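Local coordinates for methionine-R-sulfoxide reductase (Neisseria meningitidis, PDB 3MMH), which reduces the R epimer of free methionine sulfoxide back to methionine, using a substrate pocket built into a GAF-type domain, at residues A[36-41]-A[67-71]; A[49-55]-A[130-136]; A[81-87]-A[103-107]; A[94-100]-A[114-120]. The contacts are given in a common frame with arbitrary orientation. Where two conformers were deposited one is given. Residues are numbered along the deposited sequence.

Contact 1 (A[36-41]-A[67-71]); sequences LANTAA and APFQG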
# COMPACT_ATOMS: atom_id res chain seq x y z
N LEU A 36 4.79 6.61 2.54
CA LEU A 36 5.00 5.78 1.35
C LEU A 36 3.69 5.34 0.77
O LEU A 36 3.48 5.31 -0.46
CB LEU A 36 5.89 4.56 1.68
CG LEU A 36 7.35 4.93 2.07
CD1 LEU A 36 8.07 3.63 2.46
CD2 LEU A 36 8.08 5.75 1.03
N ALA A 37 2.76 4.93 1.63
CA ALA A 37 1.44 4.46 1.20
C ALA A 37 0.69 5.54 0.48
O ALA A 37 0.11 5.35 -0.62
CB ALA A 37 0.67 3.88 2.38
N ASN A 38 0.66 6.76 1.02
CA ASN A 38 -0.06 7.84 0.34
C ASN A 38 0.71 8.27 -0.96
O ASN A 38 0.05 8.64 -1.93
CB ASN A 38 -0.29 9.08 1.24
CG ASN A 38 -1.61 9.00 1.97
OD1 ASN A 38 -2.50 8.20 1.46
ND2 ASN A 38 -1.75 9.62 3.08
N THR A 39 2.02 8.21 -0.98
CA THR A 39 2.74 8.53 -2.20
C THR A 39 2.41 7.56 -3.33
O THR A 39 2.14 7.95 -4.45
CB THR A 39 4.28 8.55 -1.95
OG1 THR A 39 4.56 9.60 -0.98
CG2 THR A 39 5.06 8.87 -3.19
N ALA A 40 2.37 6.24 -3.01
CA ALA A 40 1.96 5.27 -3.98
C ALA A 40 0.59 5.56 -4.48
O ALA A 40 0.25 5.43 -5.68
CB ALA A 40 2.10 3.84 -3.46
N ALA A 41 -0.33 5.91 -3.57
CA ALA A 41 -1.69 6.23 -3.98
C ALA A 41 -1.79 7.38 -4.91
O ALA A 41 -2.61 7.37 -5.87
CB ALA A 41 -2.55 6.52 -2.71
N ALA A 67 7.13 -2.99 0.63
CA ALA A 67 6.55 -1.94 1.47
C ALA A 67 5.24 -1.52 0.81
O ALA A 67 4.75 -2.20 -0.08
CB ALA A 67 7.60 -0.89 1.77
N PRO A 68 4.67 -0.33 1.09
CA PRO A 68 3.42 0.04 0.41
C PRO A 68 3.54 0.07 -1.11
O PRO A 68 4.56 0.52 -1.64
CB PRO A 68 3.08 1.36 1.03
CG PRO A 68 3.60 1.31 2.42
CD PRO A 68 4.93 0.57 2.24
N PHE A 69 2.45 -0.27 -1.78
CA PHE A 69 2.37 -0.25 -3.23
C PHE A 69 0.91 -0.31 -3.66
O PHE A 69 0.05 -0.73 -2.89
CB PHE A 69 3.14 -1.40 -3.85
CG PHE A 69 2.48 -2.79 -3.63
CD1 PHE A 69 2.72 -3.51 -2.50
CD2 PHE A 69 1.63 -3.26 -4.60
CE1 PHE A 69 2.14 -4.76 -2.35
CE2 PHE A 69 1.05 -4.55 -4.44
CZ PHE A 69 1.33 -5.26 -3.33
N GLN A 70 0.67 0.02 -4.91
CA GLN A 70 -0.59 -0.19 -5.59
C GLN A 70 -0.36 -1.00 -6.84
O GLN A 70 0.66 -0.86 -7.51
CB GLN A 70 -1.29 1.14 -5.86
CG GLN A 70 -1.53 1.94 -4.62
CD GLN A 70 -2.81 2.52 -4.27
OE1 GLN A 70 -2.96 3.20 -3.22
NE2 GLN A 70 -3.76 2.32 -5.10
N GLY A 71 -1.34 -1.84 -7.16
CA GLY A 71 -1.24 -2.78 -8.24
C GLY A 71 -1.33 -4.23 -7.72
O GLY A 71 -1.59 -4.45 -6.52
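Apolar packing carries most of this contact, in which one face of helix 32-47 lies against the corner at Pro-68, within strand 63-70. The helical geometry of 36-41 is confirmed by two i to i+4 bonds, Ala-40 N to Leu-36 O at 2.9 Å and Ala-41 N to Ala-37 O at 3.0 Å. Pro-68 is the projecting piece: its CG lies 4.0 Å from Leu-36 CB and its CB 3.7 Å from Ala-37 CB and 3.5 Å from Ala-37 CA. One turn further along, Ala-40 CB comes to 4.1 Å from Phe-69 CA. The small side chains of Ala-37 and Ala-40 are consistent with the close backbone approach, CA atoms being 4.9 Å apart for Ala-37 and Pro-68 and 5.6 Å for Ala-40 and Phe-69.

Gln-70 lays the aliphatic part of its side chain on the helix, its CG 4.1 Å from Ala-40 O and 4.3 Å from Ala-40 CB. Ala-37 and Gln-70 belong to one magnesium site, Ala-41 to another. The CA-to-CB bond of Phe-69 points away from the helix, and its ring meets that of Trp-51 of the substrate pocket. The second subunit packs on Ala-37 and Ala-41, and its Ala-74 O accepts a hydrogen bond from Asn-38 ND2, so the contact is part of the dimer interface.

With 277 Å² buried and all seven touching residues shielded from solvent, helix and sheet are joined here chiefly by shape and hydrophobic burial, since the two segments share no hydrogen bonds.

Contact 2 (A[49-55]-A[130-136]); sequences WFWVGFY and VLDADSE. With SME (methionine sulfoxide), chain C; ACT (acetate ion), chain M.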
# COMPACT_ATOMS: atom_id res chain seq x y z
N TRP A 49 -0.23 3.75 -13.67
CA TRP A 49 0.69 2.69 -13.96
C TRP A 49 0.14 1.40 -13.42
O TRP A 49 -0.54 1.33 -12.43
CB TRP A 49 2.07 2.98 -13.33
CG TRP A 49 2.76 4.19 -13.86
CD1 TRP A 49 2.83 4.58 -15.17
CD2 TRP A 49 3.43 5.17 -13.11
NE1 TRP A 49 3.56 5.74 -15.29
CE2 TRP A 49 3.96 6.11 -14.05
CE3 TRP A 49 3.70 5.38 -11.78
CZ2 TRP A 49 4.73 7.21 -13.64
CZ3 TRP A 49 4.46 6.47 -11.41
CH2 TRP A 49 4.98 7.40 -12.32
N PHE A 50 0.54 0.30 -14.04
CA PHE A 50 0.17 -1.06 -13.62
C PHE A 50 0.57 -1.35 -12.16
O PHE A 50 -0.23 -1.97 -11.42
CB PHE A 50 0.88 -2.06 -14.54
CG PHE A 50 0.60 -3.49 -14.26
CD1 PHE A 50 -0.67 -4.04 -14.46
CD2 PHE A 50 1.62 -4.31 -13.83
CE1 PHE A 50 -0.94 -5.38 -14.16
CE2 PHE A 50 1.37 -5.65 -13.56
CZ PHE A 50 0.14 -6.16 -13.84
N TRP A 51 1.74 -0.94 -11.74
CA TRP A 51 2.22 -1.16 -10.43
C TRP A 51 3.07 -0.01 -10.04
O TRP A 51 3.92 0.45 -10.81
CB TRP A 51 3.03 -2.48 -10.38
CG TRP A 51 3.25 -3.12 -9.04
CD1 TRP A 51 2.48 -4.15 -8.54
CD2 TRP A 51 4.22 -2.80 -8.03
NE1 TRP A 51 2.96 -4.48 -7.32
CE2 TRP A 51 4.02 -3.69 -6.97
CE3 TRP A 51 5.28 -1.90 -7.94
CZ2 TRP A 51 4.79 -3.70 -5.82
CZ3 TRP A 51 6.05 -1.86 -6.82
CH2 TRP A 51 5.81 -2.75 -5.75
N VAL A 52 2.95 0.47 -8.80
CA VAL A 52 3.84 1.51 -8.30
C VAL A 52 3.96 1.39 -6.78
O VAL A 52 2.94 1.28 -6.10
CB VAL A 52 3.47 2.94 -8.73
CG1 VAL A 52 2.03 3.30 -8.36
CG2 VAL A 52 4.47 3.97 -8.25
N GLY A 53 5.16 1.44 -6.26
CA GLY A 53 5.35 1.27 -4.85
C GLY A 53 6.76 1.19 -4.44
O GLY A 53 7.67 1.65 -5.19
N PHE A 54 7.03 0.64 -3.27
CA PHE A 54 8.33 0.71 -2.62
C PHE A 54 8.78 -0.64 -2.13
O PHE A 54 7.95 -1.45 -1.66
CB PHE A 54 8.29 1.69 -1.46
CG PHE A 54 7.94 3.10 -1.88
CD1 PHE A 54 8.92 3.96 -2.31
CD2 PHE A 54 6.61 3.51 -1.96
CE1 PHE A 54 8.55 5.24 -2.74
CE2 PHE A 54 6.26 4.79 -2.37
CZ PHE A 54 7.27 5.62 -2.80
N TYR A 55 10.09 -0.81 -2.11
CA TYR A 55 10.76 -1.83 -1.32
C TYR A 55 11.76 -1.15 -0.43
O TYR A 55 12.36 -0.13 -0.83
CB TYR A 55 11.51 -2.85 -2.20
CG TYR A 55 10.69 -3.80 -2.99
CD1 TYR A 55 10.59 -5.14 -2.58
CD2 TYR A 55 10.01 -3.44 -4.17
CE1 TYR A 55 9.82 -6.03 -3.26
CE2 TYR A 55 9.23 -4.34 -4.87
CZ TYR A 55 9.11 -5.66 -4.41
OH TYR A 55 8.31 -6.55 -5.08
N VAL A 130 13.89 1.52 -2.56
CA VAL A 130 13.67 1.93 -3.93
C VAL A 130 12.19 2.23 -4.14
O VAL A 130 11.31 1.62 -3.51
CB VAL A 130 14.16 0.93 -4.97
CG1 VAL A 130 15.67 0.58 -4.82
CG2 VAL A 130 13.31 -0.37 -4.95
N LEU A 131 11.94 3.15 -5.07
CA LEU A 131 10.66 3.35 -5.75
C LEU A 131 10.65 2.55 -7.03
O LEU A 131 11.56 2.74 -7.82
CB LEU A 131 10.43 4.82 -5.98
CG LEU A 131 9.09 5.30 -6.51
CD1 LEU A 131 8.91 6.85 -6.28
CD2 LEU A 131 8.81 4.93 -7.91
N ASP A 132 9.69 1.68 -7.19
CA ASP A 132 9.58 0.89 -8.40
C ASP A 132 8.22 1.16 -9.05
O ASP A 132 7.19 1.17 -8.37
CB ASP A 132 9.65 -0.62 -8.04
CG ASP A 132 9.53 -1.48 -9.23
OD1 ASP A 132 10.21 -1.27 -10.18
OD2 ASP A 132 8.83 -2.49 -9.18
N ALA A 133 8.23 1.35 -10.35
CA ALA A 133 7.01 1.52 -11.13
C ALA A 133 7.08 0.63 -12.38
O ALA A 133 8.15 0.53 -12.99
CB ALA A 133 6.71 2.93 -11.52
N ASP A 134 5.93 0.03 -12.70
CA ASP A 134 5.86 -0.93 -13.78
C ASP A 134 4.64 -0.63 -14.66
O ASP A 134 3.65 -0.11 -14.19
CB ASP A 134 5.85 -2.40 -13.23
CG ASP A 134 7.00 -2.69 -12.32
OD1 ASP A 134 8.01 -3.20 -12.82
OD2 ASP A 134 6.86 -2.38 -11.10
N SER A 135 4.76 -0.94 -15.94
CA SER A 135 3.70 -0.71 -16.92
C SER A 135 3.51 -1.97 -17.78
O SER A 135 4.47 -2.66 -18.08
CB SER A 135 4.08 0.43 -17.82
OG SER A 135 3.06 0.65 -18.80
N GLU A 136 2.28 -2.20 -18.16
CA GLU A 136 1.97 -3.18 -19.21
C GLU A 136 2.33 -2.72 -20.60
O GLU A 136 2.29 -3.55 -21.52
CB GLU A 136 0.48 -3.51 -19.19
CG GLU A 136 0.08 -4.26 -17.98
CD GLU A 136 -1.33 -4.86 -18.13
OE1 GLU A 136 -1.47 -5.94 -18.69
OE2 GLU A 136 -2.28 -4.23 -17.59
N SME C . 10.58 -6.12 -11.63
CA SME C . 11.29 -5.94 -10.35
CB SME C . 10.64 -6.72 -9.18
CG SME C . 9.49 -6.00 -8.47
S SME C . 7.98 -6.11 -9.34
OE SME C . 7.94 -5.92 -10.78
CE SME C . 6.96 -5.13 -8.31
C SME C . 12.75 -6.26 -10.50
O SME C . 13.49 -6.06 -9.53
OXT SME C . 13.18 -6.70 -11.64
C ACT M . -0.02 0.71 -17.42
O ACT M . 0.04 -0.55 -17.55
OXT ACT M . 0.99 1.47 -17.33
CH3 ACT M . -1.41 1.29 -17.51
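Six main-chain hydrogen bonds pair 49-55 with 130-136. Trp-51 N gives to Asp-134 O (3.2 Å) and Asp-134 N to Trp-51 O (2.8 Å); Gly-53 N bonds Asp-132 O (2.9 Å) and Asp-132 N Gly-53 O (2.8 Å); Tyr-55 N bonds Val-130 O (3.1 Å) and Val-130 N Tyr-55 O (2.8 Å). The intervening residues turn their backbone polar groups outward: Val-52 and Phe-54 bond strand 63-70, while Leu-131 and Ala-133 bond strand 115-123. These are thus the two central strands of the antiparallel GAF sheet, with strand order 3-2-1-6-5-4 and axes at 170°. At one end Phe-50 and Trp-51 both face Asp-134, a classic beta bulge.

Trp-51, Tyr-55, Asp-132 and Asp-134 line the substrate side. Methionine sulfoxide puts its CE over the Trp-51 ring face, 3.5 Å from Trp-51 CE2 and 3.4 Å from Asp-132 OD2. Asp-132 OD2 and Asp-134 OD2 are 2.8 Å apart, so an acid group there probably holds a proton; Asp-134 OD1 lies 3.4 Å from the sulfoxide OE. Tyr-55 OH is satisfied by Cys-75 O, and Trp-51 NE1 weakly by Pro-72 O.

On the other face Phe-54 CE1 packs 3.8 Å from Leu-131 CB, and Val-52 CG2 4.1 Å from Ala-133 CB. An acetate, probably from the crystallisation liquor, accepts from Ser-135 OG at its OXT (2.7 Å) and from Glu-136 N at its O (2.8 Å).

Contact 3 (A[81-87]-A[103-107]); sequences GRGVCGQ and HPDHI. With SME (methionine sulfoxide), chain C.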
# COMPACT_ATOMS: atom_id res chain seq x y z
N GLY A 81 21.42 -6.87 -5.65
CA GLY A 81 21.97 -7.10 -6.97
C GLY A 81 21.15 -7.87 -7.92
O GLY A 81 21.58 -8.00 -9.07
N ARG A 82 19.98 -8.39 -7.52
CA ARG A 82 19.13 -9.18 -8.41
C ARG A 82 17.96 -8.32 -8.85
O ARG A 82 17.41 -7.52 -8.05
CB ARG A 82 18.63 -10.37 -7.63
CG ARG A 82 19.73 -11.37 -7.17
CD ARG A 82 20.50 -12.01 -8.31
NE ARG A 82 19.65 -12.52 -9.39
CZ ARG A 82 19.22 -13.76 -9.43
NH1 ARG A 82 19.45 -14.60 -8.48
NH2 ARG A 82 18.47 -14.17 -10.44
N GLY A 83 17.50 -8.52 -10.07
CA GLY A 83 16.39 -7.78 -10.61
C GLY A 83 16.75 -6.34 -10.93
O GLY A 83 17.80 -5.87 -10.56
N VAL A 84 15.82 -5.63 -11.58
CA VAL A 84 16.02 -4.19 -11.77
C VAL A 84 16.19 -3.52 -10.37
O VAL A 84 16.96 -2.59 -10.24
CB VAL A 84 14.87 -3.60 -12.58
CG1 VAL A 84 15.11 -2.16 -12.92
CG2 VAL A 84 14.61 -4.40 -13.87
N CYS A 85 15.37 -3.93 -9.40
CA CYS A 85 15.41 -3.31 -8.09
C CYS A 85 16.78 -3.51 -7.38
O CYS A 85 17.34 -2.57 -6.89
CB CYS A 85 14.30 -3.80 -7.23
SG CYS A 85 12.64 -3.21 -7.67
N GLY A 86 17.25 -4.77 -7.40
CA GLY A 86 18.52 -5.03 -6.78
C GLY A 86 19.68 -4.44 -7.52
O GLY A 86 20.73 -4.10 -6.91
N GLN A 87 19.57 -4.32 -8.86
CA GLN A 87 20.55 -3.59 -9.65
C GLN A 87 20.60 -2.12 -9.36
O GLN A 87 21.71 -1.53 -9.27
CB GLN A 87 20.29 -3.75 -11.14
CG GLN A 87 20.53 -5.13 -11.66
CD GLN A 87 19.88 -5.43 -13.00
OE1 GLN A 87 19.34 -4.55 -13.66
NE2 GLN A 87 19.93 -6.69 -13.37
N HIS A 103 16.13 -6.90 -20.79
CA HIS A 103 16.88 -6.45 -19.65
C HIS A 103 17.50 -7.60 -18.92
O HIS A 103 16.77 -8.52 -18.53
CB HIS A 103 16.03 -5.62 -18.70
CG HIS A 103 16.88 -4.79 -17.82
ND1 HIS A 103 17.45 -3.59 -18.21
CD2 HIS A 103 17.13 -4.93 -16.49
CE1 HIS A 103 18.11 -3.09 -17.17
NE2 HIS A 103 17.94 -3.89 -16.13
N PRO A 104 18.82 -7.50 -18.63
CA PRO A 104 19.38 -8.67 -17.93
C PRO A 104 18.80 -8.88 -16.53
O PRO A 104 18.76 -7.89 -15.75
CB PRO A 104 20.90 -8.33 -17.89
CG PRO A 104 21.13 -7.33 -18.99
CD PRO A 104 19.84 -6.56 -19.16
N ASP A 105 18.37 -10.10 -16.22
CA ASP A 105 17.95 -10.51 -14.86
C ASP A 105 16.73 -9.74 -14.27
O ASP A 105 16.63 -9.62 -13.07
CB ASP A 105 19.12 -10.45 -13.88
CG ASP A 105 18.88 -11.17 -12.56
OD1 ASP A 105 18.30 -12.29 -12.58
OD2 ASP A 105 19.25 -10.64 -11.48
N HIS A 106 15.82 -9.26 -15.09
CA HIS A 106 14.53 -8.74 -14.65
C HIS A 106 13.81 -9.82 -13.84
O HIS A 106 13.80 -11.02 -14.22
CB HIS A 106 13.72 -8.30 -15.88
CG HIS A 106 12.33 -7.90 -15.56
ND1 HIS A 106 11.26 -8.73 -15.79
CD2 HIS A 106 11.82 -6.78 -14.98
CE1 HIS A 106 10.14 -8.14 -15.41
NE2 HIS A 106 10.46 -6.96 -14.88
N ILE A 107 13.21 -9.38 -12.73
CA ILE A 107 12.40 -10.28 -11.92
C ILE A 107 10.93 -9.98 -12.29
O ILE A 107 10.40 -8.89 -11.98
CB ILE A 107 12.72 -10.14 -10.44
CG1 ILE A 107 14.14 -10.47 -10.11
CG2 ILE A 107 11.70 -10.93 -9.62
CD1 ILE A 107 14.50 -10.14 -8.69
N SME C . 10.58 -6.12 -11.63
CA SME C . 11.29 -5.94 -10.35
CB SME C . 10.64 -6.72 -9.18
CG SME C . 9.49 -6.00 -8.47
S SME C . 7.98 -6.11 -9.34
OE SME C . 7.94 -5.92 -10.78
CE SME C . 6.96 -5.13 -8.31
C SME C . 12.75 -6.26 -10.50
O SME C . 13.49 -6.06 -9.53
OXT SME C . 13.18 -6.70 -11.64
O HOH W 1 21.14 -8.72 -11.69
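Gly-83, with phi/psi of 72/172, leads into helix 83-91, and its CA lies 4.6 Å from that of His-106, at the end of a type II beta turn running from His-103 to His-106. The helix start and Ile-107, just after the turn, supply the backbone groups at the amino-acid end of the GAF-domain pocket, where Glu-116 also binds the amine. These groups hold methionine sulfoxide: Val-84 N (2.8 Å) and Ile-107 N (2.9 Å) both donate to its OXT, Cys-85 N to its O (2.8 Å), and its N donates to Ile-107 O (2.8 Å). A CB on Gly-83 would clash with Ile-107 CD1 and with the substrate O.

Among the side chains, Asp-105 is the hub. Arg-82 NE meets Asp-105 OD2 at 2.8 Å and Arg-82 NH2 meets Asp-105 OD1 at 2.9 Å, a two-pronged salt bridge, while Gly-83 N also donates to Asp-105 OD2 (3.1 Å). Gln-87 ties down the start of the turn, accepting from His-103 NE2 at its OE1 (2.9 Å) and donating from NE2 to Pro-104 O (2.9 Å). One water donates to Gly-81 O (2.8 Å) and Asp-105 OD2 (2.7 Å) and accepts from Gln-87 NE2 (2.9 Å).

Contact 4 (A[94-100]-A[114-120]); sequences TVVVGDV and RSEIVVP. With SME (methionine sulfoxide), chain C.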
# COMPACT_ATOMS: atom_id res chain seq x y z
N THR A 94 19.32 5.29 -10.57
CA THR A 94 18.09 4.96 -11.32
C THR A 94 18.34 4.04 -12.47
O THR A 94 19.40 4.17 -13.11
CB THR A 94 17.43 6.26 -11.77
OG1 THR A 94 17.05 6.94 -10.58
CG2 THR A 94 16.21 6.04 -12.66
N VAL A 95 17.46 3.06 -12.66
CA VAL A 95 17.48 2.18 -13.81
C VAL A 95 16.14 2.32 -14.53
O VAL A 95 15.08 2.12 -13.91
CB VAL A 95 17.73 0.75 -13.40
CG1 VAL A 95 17.79 -0.20 -14.59
CG2 VAL A 95 19.01 0.53 -12.55
N VAL A 96 16.20 2.65 -15.81
CA VAL A 96 15.01 2.73 -16.71
C VAL A 96 15.06 1.58 -17.68
O VAL A 96 16.10 1.40 -18.34
CB VAL A 96 14.92 4.08 -17.43
CG1 VAL A 96 13.67 4.12 -18.34
CG2 VAL A 96 14.98 5.24 -16.47
N VAL A 97 13.94 0.85 -17.80
CA VAL A 97 13.87 -0.34 -18.63
C VAL A 97 12.73 -0.15 -19.62
O VAL A 97 11.58 -0.14 -19.25
CB VAL A 97 13.67 -1.65 -17.79
CG1 VAL A 97 13.58 -2.84 -18.69
CG2 VAL A 97 14.78 -1.79 -16.75
N GLY A 98 13.07 -0.06 -20.90
CA GLY A 98 12.14 0.09 -21.95
C GLY A 98 11.39 -1.16 -22.29
O GLY A 98 10.23 -1.10 -22.72
N ASP A 99 12.04 -2.30 -22.08
CA ASP A 99 11.46 -3.60 -22.40
C ASP A 99 12.07 -4.68 -21.51
O ASP A 99 13.22 -5.08 -21.69
CB ASP A 99 11.70 -3.94 -23.87
CG ASP A 99 11.14 -5.30 -24.25
OD1 ASP A 99 10.62 -6.00 -23.36
OD2 ASP A 99 11.21 -5.66 -25.45
N VAL A 100 11.28 -5.15 -20.55
CA VAL A 100 11.75 -6.05 -19.52
C VAL A 100 12.33 -7.34 -20.11
O VAL A 100 13.20 -7.97 -19.51
CB VAL A 100 10.76 -6.32 -18.40
CG1 VAL A 100 10.39 -5.00 -17.70
CG2 VAL A 100 9.60 -7.15 -18.91
N ARG A 114 5.75 -4.98 -18.84
CA ARG A 114 6.61 -4.81 -20.00
C ARG A 114 7.69 -3.74 -19.90
O ARG A 114 8.70 -3.83 -20.63
CB ARG A 114 5.78 -4.62 -21.28
CG ARG A 114 4.80 -5.82 -21.55
CD ARG A 114 4.22 -5.87 -22.92
NE ARG A 114 5.30 -6.22 -23.86
CZ ARG A 114 5.14 -6.20 -25.19
NH1 ARG A 114 4.00 -5.77 -25.70
NH2 ARG A 114 6.15 -6.53 -25.94
N SER A 115 7.53 -2.76 -19.05
CA SER A 115 8.55 -1.75 -18.87
C SER A 115 8.56 -1.31 -17.41
O SER A 115 7.59 -1.59 -16.69
CB SER A 115 8.36 -0.56 -19.81
OG SER A 115 7.16 0.16 -19.58
N GLU A 116 9.63 -0.72 -16.93
CA GLU A 116 9.84 -0.46 -15.52
C GLU A 116 10.81 0.69 -15.31
O GLU A 116 11.71 0.95 -16.15
CB GLU A 116 10.41 -1.73 -14.89
CG GLU A 116 10.69 -1.74 -13.41
CD GLU A 116 10.99 -3.05 -12.82
OE1 GLU A 116 11.22 -4.03 -13.50
OE2 GLU A 116 11.10 -3.16 -11.55
N ILE A 117 10.71 1.32 -14.17
CA ILE A 117 11.74 2.27 -13.68
C ILE A 117 11.93 2.03 -12.18
O ILE A 117 10.94 1.80 -11.48
CB ILE A 117 11.36 3.72 -13.93
CG1 ILE A 117 12.50 4.66 -13.55
CG2 ILE A 117 10.05 4.11 -13.30
CD1 ILE A 117 12.31 6.13 -14.04
N VAL A 118 13.16 2.05 -11.73
CA VAL A 118 13.51 1.97 -10.33
C VAL A 118 14.36 3.15 -9.94
O VAL A 118 15.39 3.38 -10.57
CB VAL A 118 14.21 0.65 -9.99
CG1 VAL A 118 14.55 0.62 -8.48
CG2 VAL A 118 13.34 -0.54 -10.41
N VAL A 119 13.98 3.86 -8.89
CA VAL A 119 14.72 5.00 -8.38
C VAL A 119 15.13 4.71 -6.90
O VAL A 119 14.26 4.53 -6.06
CB VAL A 119 13.91 6.30 -8.44
CG1 VAL A 119 14.69 7.48 -7.82
CG2 VAL A 119 13.45 6.57 -9.82
N PRO A 120 16.40 4.62 -6.60
CA PRO A 120 16.81 4.39 -5.22
C PRO A 120 16.68 5.60 -4.32
O PRO A 120 16.77 6.75 -4.77
CB PRO A 120 18.30 3.99 -5.39
CG PRO A 120 18.74 4.86 -6.57
CD PRO A 120 17.52 4.82 -7.51
N SME C . 10.58 -6.12 -11.63
CA SME C . 11.29 -5.94 -10.35
CB SME C . 10.64 -6.72 -9.18
CG SME C . 9.49 -6.00 -8.47
S SME C . 7.98 -6.11 -9.34
OE SME C . 7.94 -5.92 -10.78
CE SME C . 6.96 -5.13 -8.31
C SME C . 12.75 -6.26 -10.50
O SME C . 13.49 -6.06 -9.53
OXT SME C . 13.18 -6.70 -11.64
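Every valine of 95-97, together with Val-118 and Val-119, holds chi1 near 180° (t), and this uniform rotamer fits the extended backbone of an antiparallel pair whose axes stand at 175°. The pairing itself rests on Val-95 N to Val-118 O (3.0 Å), Val-118 N to Val-95 O (2.9 Å), Val-97 N to Glu-116 O (2.8 Å) and Glu-116 N to Val-97 O (3.1 Å). The edge strand ends at Val-97, yet Val-100 N still donates to Arg-114 O at 2.9 Å.

Glu-116 is stretched out, with chi1 of -179° and chi2 of 169°, which carries its carboxylate to the substrate: the amine N of methionine sulfoxide bonds OE1 of Glu-116 at 2.9 Å and, weakly, its OE2 at 3.0 Å. Val-95, Val-97 and Val-118 share that face. Ile-117, also extended (t, t), points to the other face, where its CD1 packs 3.7 Å from Val-96 CG2 and its CG1 4.1 Å from Thr-94 CG2. Val-100, in the m rotamer, brings CG1 to 4.3 Å from Glu-116 CB. Ser-115 takes chi1 of 64° (p), and its OG bonds outside the pair, with His-137 O and Gln-140 N.

This is the edge of the GAF sheet within the chain: strand 126-135 flanks 115-123 on its other side, helix 83-91 packs on the substrate face through Val-84 and Ala-88, and helix 143-165 lies against Ile-117 and Val-119.

From the N terminus, helix 32-47 opens contact 1, and strand 51-58 opens contact 2 before contact 1 closes at 67-71, so these two cross; contact 1 ties helix to sheet, and backbone bonds from Val-52 and Phe-54 to strand 63-70 join it to contact 2. Contact 3 opens at 81-87 and contact 4 at 94-100; contact 3 closes at 103-107 before contact 4 closes at 114-120, another crossing. Both nest inside the long loop that contact 2 closes at 130-136. Contacts 2, 3 and 4 all touch the substrate, joining the sheet centre, its 95-97 edge and the helix-and-turn end of one pocket. Contact 1 lies about 21 Å from contact 3, centre to centre.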